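Local coordinates for G protein alpha subunit (Entamoeba histolytica, PDB 4FID) that binds GDP and probably acts as the GTP-hydrolysing alpha subunit of a heterotrimeric G protein that relays signals from membrane receptors, at residues H65-T77 against S87-E101. Residues are numbered along the deposited sequence; the frame is centred on the assembly and turned at random.
Sequences HPMKYQPKSKEFT and SPELVGDVEALWADE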
loop_
_atom_site.group_PDB
_atom_site.type_symbol
_atom_site.label_atom_id
_atom_site.label_comp_id
_atom_site.label_asym_id
_atom_site.label_seq_id
_atom_site.Cartn_x
_atom_site.Cartn_y
_atom_site.Cartn_z
ATOM N N HIS A 65 7.875 16.166 23.063
ATOM C CA HIS A 65 8.432 14.958 23.651
ATOM C C HIS A 65 9.955 15.102 23.653
ATOM O O HIS A 65 10.630 14.684 22.708
ATOM C CB HIS A 65 8.061 13.722 22.835
ATOM C CG HIS A 65 6.594 13.566 22.601
ATOM N ND1 HIS A 65 5.716 13.235 23.604
ATOM C CD2 HIS A 65 5.860 13.675 21.470
ATOM C CE1 HIS A 65 4.492 13.159 23.103
ATOM N NE2 HIS A 65 4.554 13.422 21.814
ATOM N N PRO A 66 10.511 15.695 24.710
ATOM C CA PRO A 66 11.951 15.943 24.695
ATOM C C PRO A 66 12.810 14.700 24.406
ATOM O O PRO A 66 12.450 13.558 24.733
ATOM C CB PRO A 66 12.216 16.499 26.099
ATOM C CG PRO A 66 10.954 17.161 26.456
ATOM C CD PRO A 66 9.878 16.244 25.917
HETATM N N MSE A 67 13.955 14.957 23.782
HETATM C CA MSE A 67 14.917 13.933 23.427
HETATM C C MSE A 67 16.064 13.877 24.427
HETATM O O MSE A 67 16.551 14.909 24.887
HETATM C CB MSE A 67 15.509 14.263 22.066
HETATM C CG MSE A 67 14.857 13.572 20.886
HETATM SE SE MSE A 67 15.770 14.137 19.250
HETATM C CE MSE A 67 14.437 15.400 18.666
ATOM N N LYS A 68 16.499 12.664 24.753
ATOM C CA LYS A 68 17.727 12.481 25.506
ATOM C C LYS A 68 18.895 12.576 24.539
ATOM O O LYS A 68 19.830 13.347 24.748
ATOM C CB LYS A 68 17.747 11.120 26.205
ATOM C CG LYS A 68 17.348 11.156 27.667
ATOM C CD LYS A 68 17.056 9.753 28.190
ATOM C CE LYS A 68 18.271 8.831 28.068
ATOM N NZ LYS A 68 17.892 7.380 28.108
ATOM N N TYR A 69 18.823 11.794 23.467
ATOM C CA TYR A 69 19.936 11.679 22.533
ATOM C C TYR A 69 20.088 12.904 21.648
ATOM O O TYR A 69 19.102 13.542 21.282
ATOM C CB TYR A 69 19.761 10.446 21.663
ATOM C CG TYR A 69 20.891 10.239 20.705
ATOM C CD1 TYR A 69 22.111 9.730 21.141
ATOM C CD2 TYR A 69 20.744 10.544 19.358
ATOM C CE1 TYR A 69 23.163 9.538 20.259
ATOM C CE2 TYR A 69 21.788 10.353 18.468
ATOM C CZ TYR A 69 22.995 9.849 18.926
ATOM O OH TYR A 69 24.030 9.667 18.046
ATOM N N GLN A 70 21.328 13.219 21.294
ATOM C CA GLN A 70 21.608 14.341 20.406
ATOM C C GLN A 70 22.506 13.899 19.250
ATOM O O GLN A 70 23.665 13.558 19.460
ATOM C CB GLN A 70 22.263 15.479 21.184
ATOM C CG GLN A 70 22.924 16.532 20.305
ATOM C CD GLN A 70 23.499 17.697 21.103
ATOM O OE1 GLN A 70 23.321 17.786 22.324
ATOM N NE2 GLN A 70 24.190 18.600 20.409
ATOM N N PRO A 71 21.961 13.908 18.022
ATOM C CA PRO A 71 22.639 13.468 16.795
ATOM C C PRO A 71 23.967 14.178 16.576
ATOM O O PRO A 71 24.059 15.385 16.737
ATOM C CB PRO A 71 21.662 13.869 15.682
ATOM C CG PRO A 71 20.345 13.979 16.346
ATOM C CD PRO A 71 20.607 14.418 17.751
ATOM N N LYS A 72 24.983 13.416 16.194
ATOM C CA LYS A 72 26.298 13.965 15.898
ATOM C C LYS A 72 26.458 14.231 14.398
ATOM O O LYS A 72 27.023 15.247 13.993
ATOM C CB LYS A 72 27.378 12.988 16.378
ATOM C CG LYS A 72 27.242 12.586 17.842
ATOM C CD LYS A 72 27.250 13.816 18.752
ATOM C CE LYS A 72 28.562 14.578 18.642
ATOM N NZ LYS A 72 28.541 15.834 19.438
ATOM N N SER A 73 25.925 13.318 13.591
ATOM C CA SER A 73 26.165 13.275 12.150
ATOM C C SER A 73 25.727 14.491 11.324
ATOM O O SER A 73 24.766 15.181 11.643
ATOM C CB SER A 73 25.561 11.987 11.547
ATOM O OG SER A 73 24.144 11.927 11.700
ATOM N N LYS A 74 26.469 14.713 10.244
ATOM C CA LYS A 74 26.165 15.692 9.211
ATOM C C LYS A 74 24.703 15.665 8.807
ATOM O O LYS A 74 24.097 16.711 8.580
ATOM C CB LYS A 74 26.995 15.384 7.955
ATOM C CG LYS A 74 28.446 14.986 8.205
ATOM C CD LYS A 74 29.055 14.365 6.945
ATOM C CE LYS A 74 30.494 13.864 7.177
ATOM N NZ LYS A 74 31.055 13.129 5.987
ATOM N N GLU A 75 24.148 14.460 8.701
ATOM C CA GLU A 75 22.812 14.257 8.131
ATOM C C GLU A 75 21.657 14.910 8.901
ATOM O O GLU A 75 20.660 15.317 8.297
ATOM C CB GLU A 75 22.533 12.769 7.911
ATOM C CG GLU A 75 23.141 12.215 6.621
ATOM C CD GLU A 75 24.603 11.754 6.768
ATOM O OE1 GLU A 75 25.198 11.369 5.733
ATOM O OE2 GLU A 75 25.140 11.775 7.905
ATOM N N PHE A 76 21.797 15.023 10.222
ATOM C CA PHE A 76 20.743 15.592 11.055
ATOM C C PHE A 76 21.072 16.995 11.574
ATOM O O PHE A 76 20.611 17.388 12.643
ATOM C CB PHE A 76 20.400 14.647 12.214
ATOM C CG PHE A 76 19.952 13.293 11.765
ATOM C CD1 PHE A 76 18.799 13.146 11.016
ATOM C CD2 PHE A 76 20.691 12.165 12.072
ATOM C CE1 PHE A 76 18.391 11.896 10.580
ATOM C CE2 PHE A 76 20.288 10.915 11.643
ATOM C CZ PHE A 76 19.133 10.782 10.897
ATOM N N THR A 77 21.863 17.743 10.808
ATOM C CA THR A 77 22.138 19.150 11.098
ATOM C C THR A 77 21.738 20.031 9.907
ATOM O O THR A 77 22.108 21.203 9.835
ATOM C CB THR A 77 23.625 19.378 11.384
ATOM O OG1 THR A 77 24.362 19.272 10.160
ATOM C CG2 THR A 77 24.147 18.357 12.402
ATOM N N SER A 87 27.574 9.458 6.098
ATOM C CA SER A 87 28.658 9.726 7.027
ATOM C C SER A 87 28.772 8.543 7.975
ATOM O O SER A 87 27.801 7.848 8.216
ATOM C CB SER A 87 28.400 11.019 7.808
ATOM O OG SER A 87 27.448 10.836 8.843
ATOM N N PRO A 88 29.967 8.311 8.514
ATOM C CA PRO A 88 30.197 7.128 9.355
ATOM C C PRO A 88 29.284 7.064 10.576
ATOM O O PRO A 88 28.936 5.970 11.032
ATOM C CB PRO A 88 31.668 7.270 9.781
ATOM C CG PRO A 88 32.060 8.680 9.426
ATOM C CD PRO A 88 31.194 9.089 8.283
ATOM N N GLU A 89 28.889 8.227 11.082
ATOM C CA GLU A 89 28.062 8.305 12.285
ATOM C C GLU A 89 26.550 8.207 12.032
ATOM O O GLU A 89 25.760 8.149 12.978
ATOM C CB GLU A 89 28.382 9.591 13.030
ATOM C CG GLU A 89 28.908 10.667 12.115
ATOM C CD GLU A 89 30.281 11.120 12.521
ATOM O OE1 GLU A 89 30.368 12.171 13.191
ATOM O OE2 GLU A 89 31.265 10.422 12.183
ATOM N N LEU A 90 26.149 8.178 10.766
ATOM C CA LEU A 90 24.735 8.106 10.450
ATOM C C LEU A 90 24.115 6.859 11.066
ATOM O O LEU A 90 23.187 6.956 11.859
ATOM C CB LEU A 90 24.495 8.173 8.940
ATOM C CG LEU A 90 23.052 8.295 8.445
ATOM C CD1 LEU A 90 22.415 6.914 8.285
ATOM C CD2 LEU A 90 22.229 9.165 9.378
ATOM N N VAL A 91 24.632 5.688 10.718
ATOM C CA VAL A 91 24.119 4.447 11.290
ATOM C C VAL A 91 23.908 4.551 12.805
ATOM O O VAL A 91 22.843 4.223 13.328
ATOM C CB VAL A 91 25.067 3.282 11.030
ATOM C CG1 VAL A 91 24.424 1.993 11.472
ATOM C CG2 VAL A 91 25.418 3.223 9.569
ATOM N N GLY A 92 24.936 5.016 13.503
ATOM C CA GLY A 92 24.939 4.970 14.939
ATOM C C GLY A 92 23.819 5.779 15.532
ATOM O O GLY A 92 23.142 5.331 16.449
ATOM N N ASP A 93 23.608 6.985 15.026
ATOM C CA ASP A 93 22.601 7.816 15.661
ATOM C C ASP A 93 21.178 7.568 15.171
ATOM O O ASP A 93 20.221 7.915 15.855
ATOM C CB ASP A 93 23.009 9.299 15.750
ATOM C CG ASP A 93 23.234 9.927 14.422
ATOM O OD1 ASP A 93 23.149 9.190 13.412
ATOM O OD2 ASP A 93 23.457 11.159 14.403
ATOM N N VAL A 94 21.033 6.922 14.021
ATOM C CA VAL A 94 19.736 6.360 13.674
ATOM C C VAL A 94 19.294 5.339 14.733
ATOM O O VAL A 94 18.134 5.350 15.159
ATOM C CB VAL A 94 19.700 5.735 12.253
ATOM C CG1 VAL A 94 18.457 4.871 12.071
ATOM C CG2 VAL A 94 19.760 6.820 11.184
ATOM N N GLU A 95 20.210 4.478 15.183
ATOM C CA GLU A 95 19.856 3.440 16.170
ATOM C C GLU A 95 19.559 4.011 17.550
ATOM O O GLU A 95 18.628 3.571 18.225
ATOM C CB GLU A 95 20.964 2.416 16.315
ATOM C CG GLU A 95 21.124 1.486 15.165
ATOM C CD GLU A 95 22.524 0.933 15.122
ATOM O OE1 GLU A 95 23.398 1.502 15.815
ATOM O OE2 GLU A 95 22.757 -0.055 14.397
ATOM N N ALA A 96 20.378 4.969 17.976
ATOM C CA ALA A 96 20.141 5.696 19.223
ATOM C C ALA A 96 18.837 6.491 19.158
ATOM O O ALA A 96 18.029 6.439 20.078
ATOM C CB ALA A 96 21.316 6.626 19.536
ATOM N N LEU A 97 18.639 7.223 18.069
ATOM C CA LEU A 97 17.415 7.986 17.893
ATOM C C LEU A 97 16.174 7.103 18.017
ATOM O O LEU A 97 15.249 7.420 18.760
ATOM C CB LEU A 97 17.420 8.726 16.554
ATOM C CG LEU A 97 18.270 10.005 16.495
ATOM C CD1 LEU A 97 18.501 10.465 15.045
ATOM C CD2 LEU A 97 17.640 11.114 17.341
ATOM N N TRP A 98 16.164 5.985 17.302
ATOM C CA TRP A 98 14.993 5.113 17.268
ATOM C C TRP A 98 14.736 4.489 18.644
ATOM O O TRP A 98 13.620 4.100 18.957
ATOM C CB TRP A 98 15.174 4.050 16.184
ATOM C CG TRP A 98 14.042 3.086 15.999
ATOM C CD1 TRP A 98 14.123 1.720 15.999
ATOM C CD2 TRP A 98 12.668 3.401 15.761
ATOM N NE1 TRP A 98 12.883 1.165 15.794
ATOM C CE2 TRP A 98 11.971 2.180 15.638
ATOM C CE3 TRP A 98 11.959 4.595 15.630
ATOM C CZ2 TRP A 98 10.598 2.125 15.391
ATOM C CZ3 TRP A 98 10.595 4.533 15.394
ATOM C CH2 TRP A 98 9.933 3.310 15.280
ATOM N N ALA A 99 15.772 4.412 19.468
ATOM C CA ALA A 99 15.627 3.872 20.827
ATOM C C ALA A 99 15.380 4.961 21.883
ATOM O O ALA A 99 15.118 4.670 23.044
ATOM C CB ALA A 99 16.835 3.037 21.195
ATOM N N ASP A 100 15.438 6.216 21.464
ATOM C CA ASP A 100 15.252 7.329 22.374
ATOM C C ASP A 100 13.784 7.472 22.772
ATOM O O ASP A 100 12.896 7.348 21.939
ATOM C CB ASP A 100 15.765 8.609 21.720
ATOM C CG ASP A 100 15.586 9.815 22.598
ATOM O OD1 ASP A 100 16.363 9.933 23.583
ATOM O OD2 ASP A 100 14.674 10.631 22.304
ATOM N N GLU A 101 13.538 7.743 24.047
ATOM C CA GLU A 101 12.182 7.819 24.585
ATOM C C GLU A 101 11.288 8.822 23.862
ATOM O O GLU A 101 10.127 8.541 23.599
ATOM C CB GLU A 101 12.241 8.145 26.075
ATOM C CG GLU A 101 13.320 7.354 26.813
ATOM C CD GLU A 101 13.227 7.468 28.338
ATOM O OE1 GLU A 101 12.715 8.497 28.855
ATOM O OE2 GLU A 101 13.682 6.516 29.014
#
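Glu75 grips Ser87 with both carboxylate oxygens: OE1 takes the backbone N of Ser87 at 3.1 Å, and OE2 takes its OG at 2.7 Å through the syn lone pair. These two hydrogen bonds fasten the short 3-10 turn 74-75 to the residues leading into helix 90-99. In the first turn of that helix, OD2 of Asp93 is the acceptor for Ser73 OG at 2.9 Å, with weak additional bonds from the backbone N of Lys72 and of Ser73. At the far end, Asp100 OD1 collects two amides, the N of Lys68 from the syn side and the N of Tyr69 from above the carboxylate plane, while its OD2 caps the next helix at Gly102 N.

Between these polar anchors the packing is close. The Tyr69 ring, with CG anti to the backbone N (chi1 -178°), lies along the helix so that Ala96 CB sits over the centre of one face, 3.5 Å from the centroid, and Leu97 CD2 meets its edge. Leu97 forks: CD2 also touches Met67 (selenomethionine) and Pro71, whereas CD1 rests over a face of Phe76, offset toward the rim. Leu90 CD2 reaches Phe76 CE2 at 3.5 Å.

The solvent side is looser: exposed Lys74 lays its extended chain against Ser87 CB, Glu89 CG touches Ser73 CB, and Lys68 NZ and Glu101 OE2, 4.4 Å apart, are too distant for a salt bridge. In the all-helical domain characteristic of G-alpha subunits, away from the nucleotide, this loop after helix 42-62 runs back along helix 90-99; Met53 of helix 42-62 meets Phe76 and Leu97, Met67 touches helix 101-108, and Val94 packs on helix 126-129.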